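Local coordinates for HNH nuclease domain-containing protein (Streptomyces coelicolor, PDB 5ZMO), which binds phosphorothioated DNA through its sulfur-binding domain, the part present here, and probably cleaves DNA as a type IV restriction endonuclease, at residues L60-Y64 against G65-D69. Sequence-based numbering, arbitrary orientation.
Sequences LMEKY and GQVED
The Tyr64 side chain, next to Gly65 in the chain, carries Lys63 CG over one ring face, 3.7 Å above the plane and offset toward the rim; its OH is hydrogen-bonded to Asp155 OD2. The Glu62 carboxylate has OE1 4.0 Å from Asp69 C, and that oxygen accepts a hydrogen bond from Gly70 N. Three weak backbone bonds join the helix's last turn to 65-69: Gly65 N is shared between Leu60 O (3.3 Å) and Met61 O (3.1 Å), and Val67 N reaches Met61 O at 3.3 Å (N-H...O angle 161°). That last bond joins residues six apart in sequence, not five as the Schellman bond does, so that definition is not met. Gln66, at phi 61°, turns the chain back, and Val67 lies against the last turn: chi1 of -143° puts Met61 CG 3.6 Å from Val67 CG1, though a second Val67 conformer makes this methyl contact tentative. Bends at chi2 and chi3 carry the Met61 end away from 65-69. Asp69 OD1 caps the following helix at Asp72 N. The turn thus links helix 50-63 to helix 70-83; Met61 and Val67 rest on Val31 and His28 of helix 28-41, and Tyr64 on Leu152 of helix 152-155.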
ATOM      1  N   LEU A  60      10.473   0.010   4.573  1.00 21.87           N
ATOM      2  CA  LEU A  60      10.396  -0.229   3.104  1.00 22.46           C
ATOM      3  C   LEU A  60      10.255   1.045   2.276  1.00 24.36           C
ATOM      4  O   LEU A  60      10.810   1.162   1.165  1.00 23.34           O
ATOM      5  CB  LEU A  60       9.278  -1.189   2.734  1.00 24.62           C
ATOM      6  CG  LEU A  60       9.192  -2.478   3.498  1.00 25.95           C
ATOM      7  CD1 LEU A  60       7.889  -3.233   3.199  1.00 26.23           C
ATOM      8  CD2 LEU A  60      10.418  -3.376   3.159  1.00 29.24           C
ATOM      9  N   MET A  61       9.477   1.969   2.802  1.00 22.23           N
ATOM     10  CA  MET A  61       9.311   3.329   2.233  1.00 25.90           C
ATOM     11  C   MET A  61      10.684   4.022   2.138  1.00 26.41           C
ATOM     12  O   MET A  61      11.037   4.657   1.102  1.00 25.52           O
ATOM     13  CB  MET A  61       8.376   4.133   3.143  1.00 27.82           C
ATOM     14  CG  MET A  61       7.391   5.107   2.562  1.00 37.57           C
ATOM     15  SD  MET A  61       6.496   4.548   1.141  1.00 31.23           S
ATOM     16  CE  MET A  61       4.960   3.864   1.734  1.00 30.92           C
ATOM     17  N   GLU A  62      11.479   3.931   3.201  1.00 22.48           N
ATOM     18  CA  GLU A  62      12.829   4.483   3.197  1.00 23.15           C
ATOM     19  C   GLU A  62      13.790   3.762   2.268  1.00 24.28           C
ATOM     20  O   GLU A  62      14.527   4.409   1.492  1.00 26.94           O
ATOM     21  CB  GLU A  62      13.367   4.505   4.651  1.00 23.26           C
ATOM     22  CG  GLU A  62      12.640   5.448   5.551  1.00 24.45           C
ATOM     23  CD  GLU A  62      12.710   5.094   7.038  1.00 29.65           C
ATOM     24  OE1 GLU A  62      12.237   5.971   7.801  1.00 30.65           O
ATOM     25  OE2 GLU A  62      13.264   3.992   7.362  1.00 30.66           O
ATOM     26  N   LYS A  63      13.840   2.435   2.349  1.00 23.64           N
ATOM     27  CA  LYS A  63      14.785   1.691   1.554  1.00 26.03           C
ATOM     28  C   LYS A  63      14.436   1.679   0.049  1.00 29.46           C
ATOM     29  O   LYS A  63      15.263   2.028  -0.801  1.00 27.61           O
ATOM     30  CB  LYS A  63      14.902   0.267   2.129  1.00 27.59           C
ATOM     31  CG  LYS A  63      15.885  -0.578   1.371  1.00 30.83           C
ATOM     32  CD  LYS A  63      16.199  -1.874   2.083  1.00 30.85           C
ATOM     33  CE  LYS A  63      17.266  -2.584   1.279  1.00 35.87           C
ATOM     34  NZ  LYS A  63      17.755  -3.741   2.044  1.00 42.53           N
ATOM     35  N   TYR A  64      13.206   1.300  -0.288  1.00 25.90           N
ATOM     36  CA  TYR A  64      12.799   1.090  -1.707  1.00 26.32           C
ATOM     37  C   TYR A  64      12.053   2.284  -2.316  1.00 28.19           C
ATOM     38  O   TYR A  64      12.044   2.474  -3.517  1.00 27.19           O
ATOM     39  CB  TYR A  64      11.958  -0.132  -1.830  1.00 26.31           C
ATOM     40  CG  TYR A  64      12.701  -1.336  -1.407  1.00 26.40           C
ATOM     41  CD1 TYR A  64      13.720  -1.864  -2.191  1.00 30.79           C
ATOM     42  CD2 TYR A  64      12.498  -1.889  -0.191  1.00 27.59           C
ATOM     43  CE1 TYR A  64      14.474  -2.990  -1.747  1.00 33.03           C
ATOM     44  CE2 TYR A  64      13.221  -2.954   0.254  1.00 29.18           C
ATOM     45  CZ  TYR A  64      14.207  -3.531  -0.540  1.00 31.80           C
ATOM     46  OH  TYR A  64      14.899  -4.615  -0.002  1.00 31.02           O
ATOM     47  N   GLY A  65      11.412   3.076  -1.480  1.00 27.22           N
ATOM     48  CA  GLY A  65      10.582   4.218  -1.930  1.00 29.57           C
ATOM     49  C   GLY A  65      11.244   5.594  -1.999  1.00 30.72           C
ATOM     50  O   GLY A  65      10.544   6.578  -2.272  1.00 32.80           O
ATOM     51  N   GLN A  66      12.533   5.701  -1.659  1.00 35.07           N
ATOM     52  CA  GLN A  66      13.235   7.032  -1.715  1.00 41.25           C
ATOM     53  C   GLN A  66      12.653   8.101  -0.817  1.00 37.36           C
ATOM     54  O   GLN A  66      12.710   9.310  -1.153  1.00 39.45           O
ATOM     55  CB  GLN A  66      13.221   7.641  -3.148  1.00 48.02           C
ATOM     56  CG  GLN A  66      13.443   6.693  -4.293  1.00 46.29           C
ATOM     57  CD  GLN A  66      13.637   7.394  -5.639  1.00 53.62           C
ATOM     58  OE1 GLN A  66      12.985   8.403  -5.968  1.00 51.14           O
ATOM     59  NE2 GLN A  66      14.527   6.834  -6.439  1.00 55.31           N
ATOM     60  N   VAL A  67      12.025   7.715   0.290  0.50 31.50           N
ATOM     61  CA  VAL A  67      11.442   8.719   1.162  0.50 31.90           C
ATOM     62  C   VAL A  67      12.488   8.950   2.245  0.50 31.28           C
ATOM     63  O   VAL A  67      13.283   8.086   2.528  0.50 26.39           O
ATOM     64  CB  VAL A  67      10.084   8.262   1.736  0.50 32.10           C
ATOM     65  CG1 VAL A  67       9.285   7.528   0.663  0.50 34.89           C
ATOM     66  CG2 VAL A  67      10.311   7.413   2.957  0.50 32.12           C
ATOM     67  N   GLU A  68      12.501  10.144   2.803  1.00 29.38           N
ATOM     68  CA  GLU A  68      13.420  10.494   3.875  1.00 32.45           C
ATOM     69  C   GLU A  68      12.887  10.009   5.220  1.00 27.55           C
ATOM     70  O   GLU A  68      13.601   9.478   6.018  1.00 26.65           O
ATOM     71  CB  GLU A  68      13.545  12.045   3.985  1.00 35.29           C
ATOM     72  CG  GLU A  68      14.075  12.777   2.751  1.00 44.03           C
ATOM     73  CD  GLU A  68      15.538  12.509   2.448  1.00 49.94           C
ATOM     74  OE1 GLU A  68      16.191  11.752   3.210  1.00 45.22           O
ATOM     75  OE2 GLU A  68      16.046  13.062   1.443  1.00 51.30           O
ATOM     76  N   ASP A  69      11.603  10.208   5.450  1.00 28.40           N
ATOM     77  CA  ASP A  69      10.969   9.792   6.716  1.00 25.59           C
ATOM     78  C   ASP A  69       9.815   8.855   6.331  1.00 24.39           C
ATOM     79  O   ASP A  69       8.749   9.300   5.886  1.00 26.16           O
ATOM     80  CB  ASP A  69      10.540  11.012   7.430  1.00 24.84           C
ATOM     81  CG  ASP A  69       9.757  10.734   8.709  1.00 25.39           C
ATOM     82  OD1 ASP A  69       9.219   9.582   8.935  1.00 23.08           O
ATOM     83  OD2 ASP A  69       9.643  11.687   9.529  1.00 29.01           O
TER